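Local coordinates for protein eukaryotic translation initiation factor 2A (Schizosaccharomyces pombe, PDB 3WJ9) that probably directs binding of methionyl-tRNAi to 40S ribosomal subunits in a codon-dependent manner, early in the synthesis of proteins from a small number of mRNAs, at residues N320-L325 with I338-N343; D273-A278 with L315-N320. All coordinates share one frame; numbering follows the deposited sequence.

Overall arrangement
In this beta-propeller fragment, after several earlier blades the chain reaches 273-278, on the inner strand of one blade. It then runs out through the other three strands of that blade and returns at 315-320, the inner strand of the next, where contact 2 closes the excursion and ties two blades together. Contact 1 opens at once, since Asn320 belongs to both: the chain runs along 320-325 and comes back along 338-343, a hairpin inside that next blade. The two follow in series, neither nested nor crossed. Leu325 N probably bonds to Ile316 O, so strand 314-317 joins the hairpin of contact 1 to the blade interface of contact 2.

Contact 1 (N320-L325 with I338-N343); sequences NSRYIL and IFDAAN
Arg322 and Asp340 meet at the open end of a beta hairpin, the two middle strands of a four-stranded propeller blade; both segments lie in the WD 3 repeat. CG of Arg322 stands anti to its backbone N (chi1 -178°) and the chain stays extended to NE, which makes a salt bridge to Asp340 OD2 at 3.1 Å. The two side chains cross at a slant, guanidinium and carboxylate planes 71° apart, and do not lie flat against each other. Tyr323 fits in beside them: its CE1 sits 3.4 Å above the Arg322 guanidinium plane, offset toward the rim, and the same carbon is 3.8 Å from Asp340 OD2. The other carboxylate oxygen, OD1, turns back on its own segment and takes weak bonds from the backbone N of Ala342 and Asn343.

Further along, Ile324 and Phe339 form the hydrogen-bonded antiparallel pair, with Ile324 N to Phe339 O at 2.7 Å and Phe339 N to Ile324 O at 2.6 Å. Their side chains share one face of the sheet, CB beside CB. On the face of Tyr323, Leu325 and Ile338, the CG2 branch of Ile338 meets Tyr323 CB at 4.0 Å, and this side packs against strands 358-361 and 367-372 of the next blade. Beyond the Tyr323-Asp340 pair, Ala341 N gives a hydrogen bond to Arg322 O at 3.1 Å.

Contact 2 (D273-A278 with L315-N320); sequences DVCWNA and LIFSPN
Phe317 meets Asn277 and Cys275 where the ends of the inner strands of two neighbouring propeller blades come together, Asn277 just past the end of its strand. Asn277 CB lies over one face of the Phe317 ring, 4.2 Å from its centroid, in a CH-pi contact, with the amide plane tilted 37° from the ring. Cys275 SG comes to the ring edge, in its plane, a sulfur-aromatic contact 3.8 Å from Phe317 CD1; chi1 of -170° sets SG anti to the backbone N. The CB of this cysteine also touches Leu315 CD2. At the other end of the strands Asp273 OD2 accepts from Leu315 N at 3.1 Å, the donor standing above the carboxylate plane, and a water bridges OD2 to Leu315 O.

A second shell surrounds these groups. Ser321 OG bonds to Asn277 OD1 and Glu282 OE1 weakly to ND2, which probably helps to fix the amide, while Ile324 of the adjacent strand 323-327 packs against Phe317. An alanine in place of Phe317 would remove the ring, and would probably leave Asn277 CB and Cys275 SG without their aromatic partner and open a gap between the blades.

The strand axes are nearly parallel, 8° apart, but stand 7.1 Å from each other, wider than neighbours in one sheet. The strands here are joined through side chains and a water that reach the backbone, with no direct backbone-to-backbone hydrogen bond between the two segments.

Contact 1 (N320-L325 with I338-N343)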
ATOM      1  N   ASN A 320      10.855   8.523   9.184  1.00 39.38           N
ATOM      2  CA  ASN A 320      12.170   8.611   9.811  1.00 41.84           C
ATOM      3  C   ASN A 320      12.316   7.629  10.971  1.00 49.10           C
ATOM      4  O   ASN A 320      13.324   7.640  11.677  1.00 51.81           O
ATOM      5  CB  ASN A 320      12.443  10.042  10.288  1.00 42.17           C
ATOM      6  CG  ASN A 320      11.591  10.443  11.481  1.00 45.51           C
ATOM      7  OD1 ASN A 320      10.557   9.834  11.760  1.00 45.23           O
ATOM      8  ND2 ASN A 320      12.024  11.479  12.191  1.00 47.32           N
ATOM      9  N   SER A 321      11.296   6.793  11.157  1.00 57.93           N
ATOM     10  CA  SER A 321      11.274   5.780  12.212  1.00 56.52           C
ATOM     11  C   SER A 321      11.448   6.357  13.615  1.00 58.26           C
ATOM     12  O   SER A 321      11.833   5.640  14.537  1.00 61.68           O
ATOM     13  CB  SER A 321      12.354   4.723  11.963  1.00 52.57           C
ATOM     14  OG  SER A 321      12.035   3.919  10.842  1.00 59.36           O
ATOM     15  N   ARG A 322      11.162   7.644  13.779  1.00 50.06           N
ATOM     16  CA  ARG A 322      11.279   8.274  15.088  1.00 47.96           C
ATOM     17  C   ARG A 322       9.924   8.373  15.783  1.00 57.04           C
ATOM     18  O   ARG A 322       9.813   8.117  16.981  1.00 73.25           O
ATOM     19  CB  ARG A 322      11.900   9.668  14.971  1.00 54.65           C
ATOM     20  CG  ARG A 322      12.098  10.351  16.318  1.00 53.06           C
ATOM     21  CD  ARG A 322      12.398  11.833  16.175  1.00 53.45           C
ATOM     22  NE  ARG A 322      12.523  12.484  17.478  1.00 70.83           N
ATOM     23  CZ  ARG A 322      12.600  13.799  17.654  1.00 75.56           C
ATOM     24  NH1 ARG A 322      12.561  14.614  16.609  1.00 87.81           N
ATOM     25  NH2 ARG A 322      12.711  14.300  18.877  1.00 58.68           N
ATOM     26  N   TYR A 323       8.899   8.743  15.024  1.00 51.62           N
ATOM     27  CA  TYR A 323       7.576   8.983  15.590  1.00 47.03           C
ATOM     28  C   TYR A 323       6.621   7.821  15.355  1.00 47.61           C
ATOM     29  O   TYR A 323       6.698   7.131  14.340  1.00 46.78           O
ATOM     30  CB  TYR A 323       6.978  10.265  15.009  1.00 45.26           C
ATOM     31  CG  TYR A 323       7.891  11.462  15.115  1.00 51.40           C
ATOM     32  CD1 TYR A 323       8.212  12.003  16.351  1.00 48.45           C
ATOM     33  CD2 TYR A 323       8.428  12.053  13.979  1.00 58.18           C
ATOM     34  CE1 TYR A 323       9.046  13.095  16.457  1.00 50.10           C
ATOM     35  CE2 TYR A 323       9.264  13.151  14.075  1.00 57.78           C
ATOM     36  CZ  TYR A 323       9.569  13.667  15.317  1.00 56.04           C
ATOM     37  OH  TYR A 323      10.401  14.758  15.422  1.00 77.23           O
ATOM     38  N   ILE A 324       5.717   7.611  16.307  1.00 43.60           N
ATOM     39  CA  ILE A 324       4.702   6.571  16.196  1.00 37.86           C
ATOM     40  C   ILE A 324       3.307   7.168  16.369  1.00 38.17           C
ATOM     41  O   ILE A 324       3.025   7.822  17.373  1.00 42.90           O
ATOM     42  CB  ILE A 324       4.927   5.449  17.233  1.00 49.83           C
ATOM     43  CG1 ILE A 324       6.355   4.904  17.128  1.00 57.85           C
ATOM     44  CG2 ILE A 324       3.917   4.335  17.040  1.00 43.56           C
ATOM     45  CD1 ILE A 324       6.670   3.804  18.122  1.00 66.02           C
ATOM     46  N   LEU A 325       2.442   6.942  15.383  1.00 37.87           N
ATOM     47  CA  LEU A 325       1.098   7.511  15.390  1.00 36.95           C
ATOM     48  C   LEU A 325       0.070   6.487  15.860  1.00 36.63           C
ATOM     49  O   LEU A 325       0.175   5.301  15.549  1.00 54.50           O
ATOM     50  CB  LEU A 325       0.739   8.034  13.994  1.00 45.81           C
ATOM     51  CG  LEU A 325      -0.564   8.810  13.779  1.00 32.95           C
ATOM     52  CD1 LEU A 325      -0.368   9.848  12.691  1.00 54.22           C
ATOM     53  CD2 LEU A 325      -1.709   7.880  13.403  1.00 36.40           C
ATOM     54  N   ILE A 338       0.628  11.018  18.951  1.00 40.76           N
ATOM     55  CA  ILE A 338       1.944  10.777  18.361  1.00 44.61           C
ATOM     56  C   ILE A 338       2.998  10.539  19.441  1.00 46.70           C
ATOM     57  O   ILE A 338       3.230  11.388  20.302  1.00 50.76           O
ATOM     58  CB  ILE A 338       2.387  11.946  17.458  1.00 46.29           C
ATOM     59  CG1 ILE A 338       1.450  12.068  16.254  1.00 45.65           C
ATOM     60  CG2 ILE A 338       3.817  11.743  16.987  1.00 44.01           C
ATOM     61  CD1 ILE A 338       1.848  13.146  15.274  1.00 56.42           C
ATOM     62  N   PHE A 339       3.632   9.371  19.380  1.00 48.68           N
ATOM     63  CA  PHE A 339       4.615   8.963  20.377  1.00 46.18           C
ATOM     64  C   PHE A 339       6.024   8.942  19.790  1.00 52.56           C
ATOM     65  O   PHE A 339       6.197   8.902  18.571  1.00 58.49           O
ATOM     66  CB  PHE A 339       4.251   7.591  20.947  1.00 49.93           C
ATOM     67  CG  PHE A 339       2.888   7.542  21.582  1.00 52.39           C
ATOM     68  CD1 PHE A 339       1.755   7.307  20.818  1.00 42.51           C
ATOM     69  CD2 PHE A 339       2.741   7.737  22.944  1.00 55.31           C
ATOM     70  CE1 PHE A 339       0.504   7.267  21.403  1.00 41.84           C
ATOM     71  CE2 PHE A 339       1.495   7.699  23.534  1.00 53.49           C
ATOM     72  CZ  PHE A 339       0.375   7.463  22.764  1.00 44.19           C
ATOM     73  N   ASP A 340       7.027   8.966  20.662  1.00 61.51           N
ATOM     74  CA  ASP A 340       8.420   9.087  20.237  1.00 59.73           C
ATOM     75  C   ASP A 340       9.267   7.937  20.774  1.00 69.62           C
ATOM     76  O   ASP A 340       9.536   7.864  21.970  1.00 80.38           O
ATOM     77  CB  ASP A 340       8.993  10.431  20.704  1.00 53.21           C
ATOM     78  CG  ASP A 340      10.318  10.776  20.040  1.00 66.17           C
ATOM     79  OD1 ASP A 340      11.157   9.874  19.841  1.00 72.16           O
ATOM     80  OD2 ASP A 340      10.522  11.966  19.721  1.00 80.42           O
ATOM     81  N   ALA A 341       9.698   7.056  19.876  1.00 62.03           N
ATOM     82  CA  ALA A 341      10.543   5.923  20.243  1.00 62.16           C
ATOM     83  C   ALA A 341      11.865   6.381  20.853  1.00 73.58           C
ATOM     84  O   ALA A 341      12.406   5.731  21.748  1.00 66.62           O
ATOM     85  CB  ALA A 341      10.803   5.047  19.029  1.00 67.91           C
ATOM     86  N   ALA A 342      12.380   7.505  20.370  1.00 59.48           N
ATOM     87  CA  ALA A 342      13.672   8.006  20.823  1.00 66.33           C
ATOM     88  C   ALA A 342      13.612   8.642  22.218  1.00 75.93           C
ATOM     89  O   ALA A 342      14.622   8.688  22.920  1.00 81.45           O
ATOM     90  CB  ALA A 342      14.228   9.001  19.813  1.00 57.84           C
ATOM     91  N   ASN A 343      12.433   9.106  22.629  1.00 69.89           N
ATOM     92  CA  ASN A 343      12.302   9.873  23.869  1.00 67.48           C
ATOM     93  C   ASN A 343      11.695   9.084  25.047  1.00 67.57           C
ATOM     94  O   ASN A 343      11.207   9.687  26.000  1.00 79.97           O
ATOM     95  CB  ASN A 343      11.457  11.130  23.615  1.00 77.66           C
ATOM     96  CG  ASN A 343      11.765  12.253  24.595  1.00 90.27           C
ATOM     97  OD1 ASN A 343      12.429  12.041  25.612  1.00 85.86           O
ATOM     98  ND2 ASN A 343      11.247  13.445  24.311  1.00 76.29           N
TER

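Contact 2 (D273-A278 with L315-N320)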
ATOM      1  N   ASP A 273      -4.662  -3.479  13.653  1.00 33.03           N
ATOM      2  CA  ASP A 273      -3.658  -3.014  12.705  1.00 41.16           C
ATOM      3  C   ASP A 273      -2.313  -3.697  12.935  1.00 42.41           C
ATOM      4  O   ASP A 273      -1.924  -3.957  14.071  1.00 32.46           O
ATOM      5  CB  ASP A 273      -3.498  -1.495  12.810  1.00 35.39           C
ATOM      6  CG  ASP A 273      -3.159  -0.852  11.481  1.00 44.20           C
ATOM      7  OD1 ASP A 273      -2.543  -1.526  10.631  1.00 60.48           O
ATOM      8  OD2 ASP A 273      -3.517   0.329  11.283  1.00 58.00           O
ATOM      9  N   VAL A 274      -1.612  -4.002  11.849  1.00 41.21           N
ATOM     10  CA  VAL A 274      -0.260  -4.547  11.938  1.00 39.07           C
ATOM     11  C   VAL A 274       0.663  -3.728  11.035  1.00 44.22           C
ATOM     12  O   VAL A 274       0.351  -3.497   9.869  1.00 49.66           O
ATOM     13  CB  VAL A 274      -0.210  -6.038  11.541  1.00 53.51           C
ATOM     14  CG1 VAL A 274       1.125  -6.641  11.926  1.00 35.61           C
ATOM     15  CG2 VAL A 274      -1.342  -6.808  12.208  1.00 38.69           C
ATOM     16  N   CYS A 275       1.792  -3.278  11.577  1.00 35.80           N
ATOM     17  CA  CYS A 275       2.656  -2.355  10.846  1.00 46.15           C
ATOM     18  C   CYS A 275       4.129  -2.471  11.240  1.00 51.19           C
ATOM     19  O   CYS A 275       4.467  -2.478  12.423  1.00 50.20           O
ATOM     20  CB  CYS A 275       2.179  -0.917  11.064  1.00 36.48           C
ATOM     21  SG  CYS A 275       2.971   0.317  10.008  1.00 57.10           S
ATOM     22  N   TRP A 276       4.998  -2.562  10.236  1.00 54.93           N
ATOM     23  CA  TRP A 276       6.441  -2.550  10.455  1.00 48.78           C
ATOM     24  C   TRP A 276       6.932  -1.127  10.696  1.00 49.98           C
ATOM     25  O   TRP A 276       6.162  -0.175  10.601  1.00 49.78           O
ATOM     26  CB  TRP A 276       7.179  -3.152   9.255  1.00 52.92           C
ATOM     27  CG  TRP A 276       7.135  -4.647   9.185  1.00 56.84           C
ATOM     28  CD1 TRP A 276       6.235  -5.408   8.500  1.00 54.66           C
ATOM     29  CD2 TRP A 276       8.040  -5.561   9.813  1.00 51.37           C
ATOM     30  NE1 TRP A 276       6.520  -6.742   8.668  1.00 55.06           N
ATOM     31  CE2 TRP A 276       7.623  -6.861   9.469  1.00 56.24           C
ATOM     32  CE3 TRP A 276       9.160  -5.406  10.635  1.00 64.75           C
ATOM     33  CZ2 TRP A 276       8.288  -7.999   9.919  1.00 55.06           C
ATOM     34  CZ3 TRP A 276       9.818  -6.537  11.079  1.00 70.23           C
ATOM     35  CH2 TRP A 276       9.380  -7.817  10.721  1.00 59.78           C
ATOM     36  N   ASN A 277       8.215  -0.987  11.010  1.00 44.46           N
ATOM     37  CA  ASN A 277       8.838   0.331  11.062  1.00 53.37           C
ATOM     38  C   ASN A 277       9.678   0.549   9.813  1.00 53.06           C
ATOM     39  O   ASN A 277      10.184  -0.408   9.226  1.00 50.01           O
ATOM     40  CB  ASN A 277       9.699   0.487  12.317  1.00 52.31           C
ATOM     41  CG  ASN A 277       9.900   1.935  12.713  1.00 61.85           C
ATOM     42  OD1 ASN A 277       9.762   2.842  11.892  1.00 68.50           O
ATOM     43  ND2 ASN A 277      10.223   2.161  13.982  1.00 60.51           N
ATOM     44  N   ALA A 278       9.822   1.807   9.410  1.00 54.58           N
ATOM     45  CA  ALA A 278      10.562   2.158   8.200  1.00 64.92           C
ATOM     46  C   ALA A 278      12.002   1.636   8.221  1.00 62.67           C
ATOM     47  O   ALA A 278      12.530   1.218   7.191  1.00 70.32           O
ATOM     48  CB  ALA A 278      10.551   3.666   8.003  1.00 50.17           C
ATOM     49  N   LEU A 315      -2.415   2.133  13.560  1.00 35.64           N
ATOM     50  CA  LEU A 315      -1.052   2.486  13.942  1.00 31.57           C
ATOM     51  C   LEU A 315      -0.224   2.862  12.718  1.00 37.62           C
ATOM     52  O   LEU A 315      -0.310   2.203  11.684  1.00 40.37           O
ATOM     53  CB  LEU A 315      -0.390   1.323  14.683  1.00 37.90           C
ATOM     54  CG  LEU A 315       1.030   1.552  15.205  1.00 36.61           C
ATOM     55  CD1 LEU A 315       1.008   2.290  16.532  1.00 34.63           C
ATOM     56  CD2 LEU A 315       1.764   0.234  15.336  1.00 41.75           C
ATOM     57  N   ILE A 316       0.572   3.923  12.831  1.00 45.38           N
ATOM     58  CA  ILE A 316       1.444   4.349  11.735  1.00 38.29           C
ATOM     59  C   ILE A 316       2.814   4.793  12.247  1.00 39.15           C
ATOM     60  O   ILE A 316       2.907   5.573  13.195  1.00 42.45           O
ATOM     61  CB  ILE A 316       0.822   5.511  10.919  1.00 41.40           C
ATOM     62  CG1 ILE A 316      -0.560   5.131  10.382  1.00 47.93           C
ATOM     63  CG2 ILE A 316       1.737   5.902   9.767  1.00 46.79           C
ATOM     64  CD1 ILE A 316      -1.277   6.261   9.671  1.00 57.13           C
ATOM     65  N   PHE A 317       3.876   4.292  11.622  1.00 48.22           N
ATOM     66  CA  PHE A 317       5.229   4.738  11.934  1.00 41.64           C
ATOM     67  C   PHE A 317       5.636   5.878  11.005  1.00 39.79           C
ATOM     68  O   PHE A 317       5.275   5.888   9.827  1.00 46.15           O
ATOM     69  CB  PHE A 317       6.229   3.584  11.817  1.00 47.66           C
ATOM     70  CG  PHE A 317       6.136   2.576  12.931  1.00 46.48           C
ATOM     71  CD1 PHE A 317       5.210   1.548  12.877  1.00 43.58           C
ATOM     72  CD2 PHE A 317       6.979   2.653  14.026  1.00 50.61           C
ATOM     73  CE1 PHE A 317       5.126   0.615  13.893  1.00 48.51           C
ATOM     74  CE2 PHE A 317       6.900   1.725  15.048  1.00 39.38           C
ATOM     75  CZ  PHE A 317       5.971   0.706  14.982  1.00 34.08           C
ATOM     76  N   SER A 318       6.378   6.842  11.538  1.00 36.82           N
ATOM     77  CA  SER A 318       6.912   7.929  10.724  1.00 35.07           C
ATOM     78  C   SER A 318       8.012   7.392   9.815  1.00 41.12           C
ATOM     79  O   SER A 318       8.710   6.448  10.183  1.00 55.62           O
ATOM     80  CB  SER A 318       7.454   9.057  11.605  1.00 36.30           C
ATOM     81  OG  SER A 318       8.528   8.602  12.412  1.00 48.81           O
ATOM     82  N   PRO A 319       8.155   7.980   8.616  1.00 40.97           N
ATOM     83  CA  PRO A 319       9.193   7.608   7.650  1.00 40.70           C
ATOM     84  C   PRO A 319      10.600   7.618   8.245  1.00 38.06           C
ATOM     85  O   PRO A 319      11.435   6.804   7.850  1.00 60.30           O
ATOM     86  CB  PRO A 319       9.058   8.683   6.571  1.00 38.53           C
ATOM     87  CG  PRO A 319       7.626   9.038   6.600  1.00 32.50           C
ATOM     88  CD  PRO A 319       7.219   8.965   8.049  1.00 40.63           C
ATOM     89  N   ASN A 320      10.855   8.523   9.184  1.00 39.38           N
ATOM     90  CA  ASN A 320      12.170   8.611   9.811  1.00 41.84           C
ATOM     91  C   ASN A 320      12.316   7.629  10.971  1.00 49.10           C
ATOM     92  O   ASN A 320      13.324   7.640  11.677  1.00 51.81           O
ATOM     93  CB  ASN A 320      12.443  10.042  10.288  1.00 42.17           C
ATOM     94  CG  ASN A 320      11.591  10.443  11.481  1.00 45.51           C
ATOM     95  OD1 ASN A 320      10.557   9.834  11.760  1.00 45.23           O
ATOM     96  ND2 ASN A 320      12.024  11.479  12.191  1.00 47.32           N
TER
HETATM   97  O   HOH W   1      -1.530   1.398   9.649  1.00 35.15           O